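Local atomic coordinates of tetratricopeptide repeat protein (Parabacteroides merdae ATCC 43184, PDB entry 4R7S), a protein that is of unknown function but, as a tetratricopeptide repeat protein, probably serves as a helical scaffold for binding a partner protein or peptide. Residues E79-L84 with L95-T100; E110-R115 with E129-K134; S26-M31 with T45-I50. One frame throughout, in Å; residues are numbered along the deposited sequence.

Contact 1 (E79-L84 with L95-T100); sequences ENRASL and LNDYNT. With EDO (1,2-ethanediol), chain H.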
loop_
_atom_site.group_PDB
_atom_site.type_symbol
_atom_site.label_atom_id
_atom_site.label_comp_id
_atom_site.label_asym_id
_atom_site.label_seq_id
_atom_site.Cartn_x
_atom_site.Cartn_y
_atom_site.Cartn_z
ATOM N N GLU A 79 -12.793 -4.493 -1.403
ATOM C CA GLU A 79 -11.630 -3.924 -0.724
ATOM C C GLU A 79 -10.384 -4.794 -0.961
ATOM O O GLU A 79 -9.318 -4.249 -1.210
ATOM C CB GLU A 79 -11.928 -3.771 0.778
ATOM C CG GLU A 79 -10.782 -3.216 1.603
ATOM C CD GLU A 79 -10.968 -3.323 3.102
ATOM O OE1 GLU A 79 -12.022 -2.874 3.607
ATOM O OE2 GLU A 79 -10.034 -3.811 3.778
ATOM N N ASN A 80 -10.520 -6.122 -0.935
ATOM C CA ASN A 80 -9.365 -6.990 -1.138
ATOM C C ASN A 80 -8.917 -7.040 -2.605
ATOM O O ASN A 80 -7.715 -6.941 -2.869
ATOM C CB ASN A 80 -9.636 -8.393 -0.582
ATOM C CG ASN A 80 -9.513 -8.401 0.923
ATOM O OD1 ASN A 80 -8.425 -8.456 1.496
ATOM N ND2 ASN A 80 -10.598 -8.207 1.601
ATOM N N ARG A 81 -9.857 -7.133 -3.543
ATOM C CA ARG A 81 -9.550 -7.181 -4.981
ATOM C C ARG A 81 -9.029 -5.812 -5.468
ATOM O O ARG A 81 -8.109 -5.769 -6.288
ATOM C CB ARG A 81 -10.794 -7.621 -5.760
ATOM C CG ARG A 81 -10.587 -8.112 -7.186
ATOM C CD ARG A 81 -11.736 -7.477 -7.930
ATOM N NE ARG A 81 -12.303 -8.259 -9.013
ATOM C CZ ARG A 81 -13.258 -7.817 -9.826
ATOM N NH1 ARG A 81 -13.742 -6.586 -9.688
ATOM N NH2 ARG A 81 -13.737 -8.599 -10.783
ATOM N N ALA A 82 -9.576 -4.697 -4.940
ATOM C CA ALA A 82 -9.061 -3.381 -5.334
ATOM C C ALA A 82 -7.609 -3.245 -4.873
ATOM O O ALA A 82 -6.766 -2.806 -5.652
ATOM C CB ALA A 82 -9.917 -2.265 -4.765
ATOM N N SER A 83 -7.307 -3.717 -3.647
ATOM C CA SER A 83 -5.964 -3.723 -3.081
ATOM C C SER A 83 -5.056 -4.627 -3.915
ATOM O O SER A 83 -3.898 -4.285 -4.148
ATOM C CB SER A 83 -5.998 -4.194 -1.633
ATOM O OG SER A 83 -4.691 -4.283 -1.095
ATOM N N LEU A 84 -5.580 -5.764 -4.373
ATOM C CA LEU A 84 -4.806 -6.665 -5.208
ATOM C C LEU A 84 -4.517 -6.012 -6.573
ATOM O O LEU A 84 -3.386 -6.106 -7.047
ATOM C CB LEU A 84 -5.512 -8.025 -5.370
ATOM C CG LEU A 84 -4.813 -9.059 -6.267
ATOM C CD1 LEU A 84 -3.438 -9.440 -5.741
ATOM C CD2 LEU A 84 -5.649 -10.275 -6.409
ATOM N N LEU A 95 -9.418 1.422 -8.979
ATOM C CA LEU A 95 -10.260 2.612 -8.859
ATOM C C LEU A 95 -11.726 2.240 -9.072
ATOM O O LEU A 95 -12.557 2.582 -8.229
ATOM C CB LEU A 95 -9.787 3.703 -9.868
ATOM C CG LEU A 95 -10.649 4.970 -10.094
ATOM C CD1 LEU A 95 -10.860 5.770 -8.816
ATOM C CD2 LEU A 95 -10.003 5.872 -11.119
ATOM N N ASN A 96 -12.028 1.470 -10.139
ATOM C CA ASN A 96 -13.392 1.023 -10.430
ATOM C C ASN A 96 -14.015 0.237 -9.235
ATOM O O ASN A 96 -15.205 0.422 -8.939
ATOM C CB ASN A 96 -13.430 0.179 -11.715
ATOM C CG ASN A 96 -14.779 -0.451 -12.009
ATOM O OD1 ASN A 96 -15.815 0.231 -12.088
ATOM N ND2 ASN A 96 -14.802 -1.782 -12.132
ATOM N N ASP A 97 -13.219 -0.629 -8.563
ATOM C CA ASP A 97 -13.703 -1.383 -7.397
ATOM C C ASP A 97 -13.958 -0.445 -6.183
ATOM O O ASP A 97 -14.969 -0.640 -5.485
ATOM C CB ASP A 97 -12.741 -2.517 -7.030
ATOM C CG ASP A 97 -12.939 -3.815 -7.804
ATOM O OD1 ASP A 97 -13.889 -3.890 -8.628
ATOM O OD2 ASP A 97 -12.150 -4.751 -7.591
ATOM N N TYR A 98 -13.083 0.599 -5.972
ATOM C CA TYR A 98 -13.291 1.591 -4.904
ATOM C C TYR A 98 -14.517 2.424 -5.247
ATOM O O TYR A 98 -15.279 2.792 -4.354
ATOM C CB TYR A 98 -12.057 2.497 -4.663
ATOM C CG TYR A 98 -10.877 1.762 -4.049
ATOM C CD1 TYR A 98 -11.006 1.087 -2.832
ATOM C CD2 TYR A 98 -9.629 1.765 -4.666
ATOM C CE1 TYR A 98 -9.939 0.380 -2.279
ATOM C CE2 TYR A 98 -8.546 1.083 -4.110
ATOM C CZ TYR A 98 -8.712 0.377 -2.923
ATOM O OH TYR A 98 -7.676 -0.328 -2.360
ATOM N N ASN A 99 -14.748 2.664 -6.542
ATOM C CA ASN A 99 -15.922 3.410 -6.979
ATOM C C ASN A 99 -17.192 2.620 -6.697
ATOM O O ASN A 99 -18.144 3.180 -6.167
ATOM C CB ASN A 99 -15.821 3.765 -8.443
ATOM C CG ASN A 99 -14.860 4.885 -8.713
ATOM O OD1 ASN A 99 -14.360 5.585 -7.795
ATOM N ND2 ASN A 99 -14.603 5.085 -10.001
ATOM N N THR A 100 -17.179 1.320 -6.978
ATOM C CA THR A 100 -18.304 0.437 -6.665
ATOM C C THR A 100 -18.525 0.481 -5.147
ATOM O O THR A 100 -19.641 0.744 -4.680
ATOM C CB THR A 100 -18.037 -1.011 -7.181
ATOM O OG1 THR A 100 -17.831 -0.995 -8.595
ATOM C CG2 THR A 100 -19.170 -1.982 -6.830
HETATM C C1 EDO H . -8.746 -10.976 4.988
HETATM O O1 EDO H . -7.960 -9.826 4.653
HETATM C C2 EDO H . -9.828 -11.255 3.901
HETATM O O2 EDO H . -9.862 -12.645 3.581
HETATM O O HOH W 1 -8.290 -1.807 -0.322
#
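Ala82 lays its methyl over one face of the Tyr98 ring, a CH-pi contact in which Ala82 CB stands 3.6 Å from the centroid of the Tyr98 ring and 17° off the ring normal. The methyl is shifted toward the hydroxyl end, with Tyr98 CZ closest to Ala82 CB at 3.4 Å. Tyr98 CG, anti to its own carbonyl carbon (chi1 -69°), starts the ring on its way to the neighbouring helix. The same methyl rests on Asp97 CB, 3.6 Å from Ala82 CB; alanine suits a place where the backbones come this near, Ala82 CA and Asp97 CA being 5.5 Å apart. At the ring edge a water lies in plane, 2.6 Å from Tyr98 OH, and donates to Glu79 O at 2.8 Å, tying the phenol to the facing helix.

Arg81 and Asp97 meet differently. Their side chains cross at about a right angle, yet guanidinium and carboxylate are nearly coplanar (8°). Arg81 NH1 stands 2.9 Å from Asp97 OD1 in a salt bridge, the hydrogen bond between them being weak, while Arg81 NH2 bonds weakly to Thr65. Aspartate suits the place: its short side chain points at the facing helix and brings the carboxylate to Arg81. A small residue set against a large one, on antiparallel helices whose segment axes approach to 8.5 Å, is characteristic of the helix pairs of the tetratricopeptide repeat fold.

Contact 2 (E110-R115 with E129-K134); sequences EALYCR and EQDFDK. With EDO (1,2-ethanediol), chain I.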
loop_
_atom_site.group_PDB
_atom_site.type_symbol
_atom_site.label_atom_id
_atom_site.label_comp_id
_atom_site.label_asym_id
_atom_site.label_seq_id
_atom_site.Cartn_x
_atom_site.Cartn_y
_atom_site.Cartn_z
ATOM N N GLU A 110 -11.306 2.976 4.761
ATOM C CA GLU A 110 -10.179 2.343 4.061
ATOM C C GLU A 110 -10.270 2.582 2.555
ATOM O O GLU A 110 -9.241 2.828 1.926
ATOM C CB GLU A 110 -10.096 0.842 4.351
ATOM C CG GLU A 110 -8.896 0.158 3.698
ATOM C CD GLU A 110 -7.551 0.405 4.358
ATOM O OE1 GLU A 110 -7.516 0.909 5.506
ATOM O OE2 GLU A 110 -6.524 0.055 3.737
ATOM N N ALA A 111 -11.495 2.499 1.986
ATOM C CA ALA A 111 -11.731 2.718 0.558
ATOM C C ALA A 111 -11.407 4.180 0.169
ATOM O O ALA A 111 -10.729 4.403 -0.837
ATOM C CB ALA A 111 -13.180 2.382 0.195
ATOM N N LEU A 112 -11.868 5.151 0.981
ATOM C CA LEU A 112 -11.629 6.574 0.764
ATOM C C LEU A 112 -10.131 6.873 0.745
ATOM O O LEU A 112 -9.664 7.572 -0.157
ATOM C CB LEU A 112 -12.330 7.417 1.844
ATOM C CG LEU A 112 -13.841 7.569 1.726
ATOM C CD1 LEU A 112 -14.434 8.028 3.031
ATOM C CD2 LEU A 112 -14.222 8.514 0.577
ATOM N N TYR A 113 -9.388 6.325 1.720
ATOM C CA TYR A 113 -7.946 6.534 1.847
ATOM C C TYR A 113 -7.203 5.990 0.644
ATOM O O TYR A 113 -6.368 6.693 0.088
ATOM C CB TYR A 113 -7.393 5.898 3.132
ATOM C CG TYR A 113 -5.913 6.142 3.336
ATOM C CD1 TYR A 113 -5.419 7.426 3.562
ATOM C CD2 TYR A 113 -5.004 5.087 3.322
ATOM C CE1 TYR A 113 -4.052 7.658 3.716
ATOM C CE2 TYR A 113 -3.635 5.306 3.486
ATOM C CZ TYR A 113 -3.165 6.593 3.686
ATOM O OH TYR A 113 -1.822 6.801 3.871
ATOM N N CYS A 114 -7.522 4.762 0.232
ATOM C CA CYS A 114 -6.865 4.088 -0.883
ATOM C C CYS A 114 -7.204 4.742 -2.206
ATOM O O CYS A 114 -6.304 4.901 -3.029
ATOM C CB CYS A 114 -7.200 2.603 -0.892
ATOM S SG CYS A 114 -6.466 1.680 0.480
ATOM N N ARG A 115 -8.467 5.167 -2.404
ATOM C CA ARG A 115 -8.861 5.852 -3.629
ATOM C C ARG A 115 -8.165 7.199 -3.685
ATOM O O ARG A 115 -7.689 7.586 -4.756
ATOM C CB ARG A 115 -10.386 6.007 -3.758
ATOM C CG ARG A 115 -10.826 6.357 -5.191
ATOM C CD ARG A 115 -12.331 6.432 -5.375
ATOM N NE ARG A 115 -12.986 7.498 -4.601
ATOM C CZ ARG A 115 -14.294 7.744 -4.641
ATOM N NH1 ARG A 115 -15.091 7.028 -5.432
ATOM N NH2 ARG A 115 -14.816 8.705 -3.896
ATOM N N GLU A 129 -8.199 15.233 -2.720
ATOM C CA GLU A 129 -8.514 16.219 -1.693
ATOM C C GLU A 129 -9.890 15.926 -1.070
ATOM O O GLU A 129 -10.014 15.878 0.156
ATOM C CB GLU A 129 -8.500 17.616 -2.338
ATOM C CG GLU A 129 -8.146 18.744 -1.389
ATOM C CD GLU A 129 -8.361 20.135 -1.953
ATOM O OE1 GLU A 129 -7.701 20.488 -2.957
ATOM O OE2 GLU A 129 -9.195 20.874 -1.383
ATOM N N GLN A 130 -10.909 15.681 -1.927
ATOM C CA GLN A 130 -12.286 15.424 -1.507
ATOM C C GLN A 130 -12.418 14.099 -0.714
ATOM O O GLN A 130 -13.184 14.045 0.251
ATOM C CB GLN A 130 -13.232 15.474 -2.716
ATOM C CG GLN A 130 -13.360 16.900 -3.261
ATOM C CD GLN A 130 -14.223 17.063 -4.496
ATOM O OE1 GLN A 130 -15.258 16.404 -4.664
ATOM N NE2 GLN A 130 -13.862 18.027 -5.342
ATOM N N ASP A 131 -11.607 13.084 -1.061
ATOM C CA ASP A 131 -11.585 11.792 -0.370
ATOM C C ASP A 131 -10.925 11.896 1.005
ATOM O O ASP A 131 -11.386 11.236 1.938
ATOM C CB ASP A 131 -10.891 10.712 -1.223
ATOM C CG ASP A 131 -11.759 10.110 -2.328
ATOM O OD1 ASP A 131 -12.970 10.441 -2.389
ATOM O OD2 ASP A 131 -11.228 9.322 -3.131
ATOM N N PHE A 132 -9.871 12.726 1.148
ATOM C CA PHE A 132 -9.233 12.901 2.463
ATOM C C PHE A 132 -10.133 13.777 3.351
ATOM O O PHE A 132 -10.286 13.480 4.541
ATOM C CB PHE A 132 -7.800 13.439 2.352
ATOM C CG PHE A 132 -6.900 12.563 1.506
ATOM C CD1 PHE A 132 -6.760 11.202 1.783
ATOM C CD2 PHE A 132 -6.194 13.094 0.432
ATOM C CE1 PHE A 132 -5.961 10.386 0.978
ATOM C CE2 PHE A 132 -5.368 12.280 -0.359
ATOM C CZ PHE A 132 -5.259 10.933 -0.082
ATOM N N ASP A 133 -10.837 14.749 2.747
ATOM C CA ASP A 133 -11.792 15.573 3.502
ATOM C C ASP A 133 -12.957 14.724 4.017
ATOM O O ASP A 133 -13.370 14.910 5.158
ATOM C CB ASP A 133 -12.316 16.738 2.660
ATOM C CG ASP A 133 -11.322 17.867 2.441
ATOM O OD1 ASP A 133 -10.433 18.064 3.314
ATOM O OD2 ASP A 133 -11.461 18.593 1.420
ATOM N N LYS A 134 -13.458 13.766 3.191
ATOM C CA LYS A 134 -14.556 12.861 3.555
ATOM C C LYS A 134 -14.195 12.076 4.796
ATOM O O LYS A 134 -15.054 11.921 5.655
ATOM C CB LYS A 134 -14.926 11.902 2.396
ATOM C CG LYS A 134 -16.298 11.216 2.536
ATOM C CD LYS A 134 -17.501 12.145 2.281
ATOM C CE LYS A 134 -18.821 11.510 2.641
ATOM N NZ LYS A 134 -19.953 12.462 2.475
HETATM C C1 EDO I . -2.553 2.034 2.031
HETATM O O1 EDO I . -2.181 1.573 0.740
HETATM C C2 EDO I . -3.358 0.934 2.776
HETATM O O2 EDO I . -3.674 1.354 4.098
#
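Within the tetratricopeptide repeat array, Arg115 of helix 109-121 grips Asp131 of the antiparallel helix 125-138 in a two-pronged salt bridge. The guanidinium comes side-on: Arg115 NE bonds Asp131 OD2 at 2.9 Å, and Arg115 NH2 bonds Asp131 OD1, also at 2.9 Å. Both bonds are nearly straight (171°), both carboxylate oxygens are met on the syn side, and the two flat groups lie within 12° of coplanar, although the side chains as wholes cross at about a right angle. The arginine chain bends at chi3 (64°), which places NE before the carboxylate. Two bonds fix the rotation of both groups, and the guanidinium probably offsets the charge of the buried Asp131. Arg115 NH1 has its own partner, Asn99 of helix 91-104. A leucine in place of Arg115 would probably leave the Asp131 carboxylate without its counter-charge and free to turn, and would take from Asn99 its hydrogen-bond donor.

Leu112 suits the buried neighbouring position because its two methyls spread over the aliphatic root of Lys134. Leu112 CD1 lies 3.7 Å from Lys134 CG, and Leu112 CD2 reaches Lys134 CB at 3.9 Å; the charged end of the lysine leads away. On the backbone side, Asp131 CB packs against Leu112 O at 3.5 Å. The side chains of Tyr113 and Phe132 finish the contact, passing each other at a slant, with a single pair of ring carbons near each other. Phe132 CE1 touches Tyr113 O at 3.8 Å and Tyr113 CD1 at 4.0 Å.

Contact 3 (S26-M31 with T45-I50); sequences SLKAAM and TNLGTI. With EDO (1,2-ethanediol), chain H.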
loop_
_atom_site.group_PDB
_atom_site.type_symbol
_atom_site.label_atom_id
_atom_site.label_comp_id
_atom_site.label_asym_id
_atom_site.label_seq_id
_atom_site.Cartn_x
_atom_site.Cartn_y
_atom_site.Cartn_z
ATOM N N SER A 26 -7.236 -27.464 1.263
ATOM C CA SER A 26 -8.449 -27.782 2.036
ATOM C C SER A 26 -9.657 -27.013 1.479
ATOM O O SER A 26 -10.715 -27.616 1.276
ATOM C CB SER A 26 -8.251 -27.469 3.517
ATOM O OG SER A 26 -7.199 -28.266 4.029
ATOM N N LEU A 27 -9.461 -25.717 1.149
ATOM C CA LEU A 27 -10.511 -24.866 0.570
ATOM C C LEU A 27 -10.952 -25.379 -0.805
ATOM O O LEU A 27 -12.155 -25.545 -1.040
ATOM C CB LEU A 27 -10.077 -23.394 0.495
ATOM C CG LEU A 27 -10.112 -22.654 1.853
ATOM C CD1 LEU A 27 -9.613 -21.258 1.729
ATOM C CD2 LEU A 27 -11.487 -22.612 2.436
ATOM N N LYS A 28 -9.972 -25.696 -1.676
ATOM C CA LYS A 28 -10.204 -26.249 -3.006
ATOM C C LYS A 28 -10.928 -27.568 -2.910
ATOM O O LYS A 28 -11.879 -27.798 -3.672
ATOM C CB LYS A 28 -8.891 -26.419 -3.754
ATOM C CG LYS A 28 -8.454 -25.149 -4.461
ATOM C CD LYS A 28 -7.133 -25.356 -5.206
ATOM C CE LYS A 28 -6.553 -24.054 -5.678
ATOM N NZ LYS A 28 -5.136 -24.205 -6.068
ATOM N N ALA A 29 -10.528 -28.414 -1.932
ATOM C CA ALA A 29 -11.146 -29.718 -1.717
ATOM C C ALA A 29 -12.592 -29.561 -1.232
ATOM O O ALA A 29 -13.494 -30.262 -1.720
ATOM C CB ALA A 29 -10.328 -30.524 -0.724
ATOM N N ALA A 30 -12.822 -28.633 -0.291
ATOM C CA ALA A 30 -14.163 -28.376 0.210
ATOM C C ALA A 30 -15.086 -28.016 -0.952
ATOM O O ALA A 30 -16.135 -28.647 -1.106
ATOM C CB ALA A 30 -14.144 -27.267 1.249
HETATM N N MSE A 31 -14.626 -27.125 -1.849
HETATM C CA MSE A 31 -15.408 -26.694 -3.012
HETATM C C MSE A 31 -15.626 -27.771 -4.088
HETATM O O MSE A 31 -16.600 -27.682 -4.840
HETATM C CB MSE A 31 -14.806 -25.448 -3.609
HETATM C CG MSE A 31 -15.163 -24.253 -2.767
HETATM SE SE MSE A 31 -14.484 -22.644 -3.466
HETATM C CE MSE A 31 -15.209 -22.830 -5.393
ATOM N N THR A 45 -13.277 -16.145 -1.087
ATOM C CA THR A 45 -12.687 -14.912 -0.546
ATOM C C THR A 45 -11.427 -15.275 0.244
ATOM O O THR A 45 -10.369 -14.711 -0.055
ATOM C CB THR A 45 -13.699 -14.082 0.272
ATOM O OG1 THR A 45 -14.915 -13.948 -0.462
ATOM C CG2 THR A 45 -13.199 -12.700 0.562
ATOM N N ASN A 46 -11.540 -16.241 1.205
ATOM C CA ASN A 46 -10.441 -16.773 2.030
ATOM C C ASN A 46 -9.320 -17.308 1.147
ATOM O O ASN A 46 -8.163 -16.953 1.358
ATOM C CB ASN A 46 -10.930 -17.905 2.955
ATOM C CG ASN A 46 -11.971 -17.544 3.993
ATOM O OD1 ASN A 46 -11.991 -16.431 4.550
ATOM N ND2 ASN A 46 -12.814 -18.536 4.325
ATOM N N LEU A 47 -9.673 -18.114 0.132
ATOM C CA LEU A 47 -8.740 -18.696 -0.843
ATOM C C LEU A 47 -7.956 -17.572 -1.535
ATOM O O LEU A 47 -6.730 -17.625 -1.560
ATOM C CB LEU A 47 -9.479 -19.590 -1.861
ATOM C CG LEU A 47 -8.641 -20.261 -2.956
ATOM C CD1 LEU A 47 -7.713 -21.336 -2.397
ATOM C CD2 LEU A 47 -9.535 -20.896 -4.014
ATOM N N GLY A 48 -8.660 -16.546 -2.008
ATOM C CA GLY A 48 -8.039 -15.391 -2.641
ATOM C C GLY A 48 -6.966 -14.767 -1.769
ATOM O O GLY A 48 -5.855 -14.537 -2.245
ATOM N N THR A 49 -7.279 -14.537 -0.471
ATOM C CA THR A 49 -6.349 -13.944 0.488
ATOM C C THR A 49 -5.163 -14.880 0.772
ATOM O O THR A 49 -4.021 -14.401 0.804
ATOM C CB THR A 49 -7.068 -13.535 1.763
ATOM O OG1 THR A 49 -8.316 -12.949 1.414
ATOM C CG2 THR A 49 -6.295 -12.505 2.530
ATOM N N ILE A 50 -5.431 -16.198 0.955
ATOM C CA ILE A 50 -4.418 -17.242 1.182
ATOM C C ILE A 50 -3.451 -17.302 -0.034
ATOM O O ILE A 50 -2.232 -17.375 0.152
ATOM C CB ILE A 50 -5.113 -18.602 1.446
ATOM C CG1 ILE A 50 -5.767 -18.613 2.838
ATOM C CG2 ILE A 50 -4.158 -19.784 1.263
ATOM C CD1 ILE A 50 -6.812 -19.642 3.010
HETATM C C1 EDO H . -8.746 -10.976 4.988
HETATM O O1 EDO H . -7.960 -9.826 4.653
HETATM C C2 EDO H . -9.828 -11.255 3.901
HETATM O O2 EDO H . -9.862 -12.645 3.581
#
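Leu27 of helix 20-33 presses one methyl into the antiparallel helix 40-52, meeting Asn46, Leu47 and Ile50 in an apolar seam of the tetratricopeptide repeat fold. No hydrogen bond links the two segments, and their axes approach only to 10.3 Å, a separation suited to branched aliphatic side chains filling the space between helices. Leu27 is stretched toward its partners, with CD1 anti to CA (chi2 177°), and CD1 does the touching.

Along segment 45-50, Asn46 comes first. Its CB carbon, at the apolar root of the side chain, lies 3.8 Å from Leu27 CD1, at the margin of the contact, and its side chain is also about 4 Å from a bound di(hydroxyethyl)ether, probably from the crystallisation liquor. Leu47 follows. The Leu27 methyl sits against its backbone, Leu27 CD1 being 3.5 Å from Leu47 N, and also against its side chain, with Leu47 CB 4.0 Å from Leu27 CD1. Farther out, Leu47 CD1 meets Lys28 CG more loosely, at 4.4 Å. That lysine suits an edge position: its methylenes can pack beside leucine while NZ pairs with Glu24.

One turn past the start, Thr49 faces another way, and its OG1 shares a hydrogen bond with ethanediol O2 at 2.7 Å; Tyr64 of helix 57-68 is a further partner of this hydroxyl. Ile50 ends the segment, buried, its side chain also touching Val15 of helix 2-16. The side chains of Ile50 and Leu27 slant across each other and meet methyl to methyl, Ile50 CD1 lying 3.5 Å from Leu27 CD1.

In the fold
The contacts follow one another along the chain in the order 3, 1, 2, each joining two consecutive antiparallel helices of the repeat array. Contacts 1 and 2, with centres 13 Å apart, touch directly where helix 91-104 meets helix 109-121. There the probable hydrogen bond from Arg115 NH1 to Asn99 OD1, 2.9 Å, bridges them, and Tyr98 OH packs on Cys114 CB at 3.3 Å. Contact 3 belongs to an earlier tetratricopeptide repeat region of the chain, its centre 20 Å from that of contact 1 and 31 Å from that of contact 2. One ethanediol, probably from the crystallisation liquor, touches both contacts 1 and 3, bonding Thr49 and, weakly, Asn80.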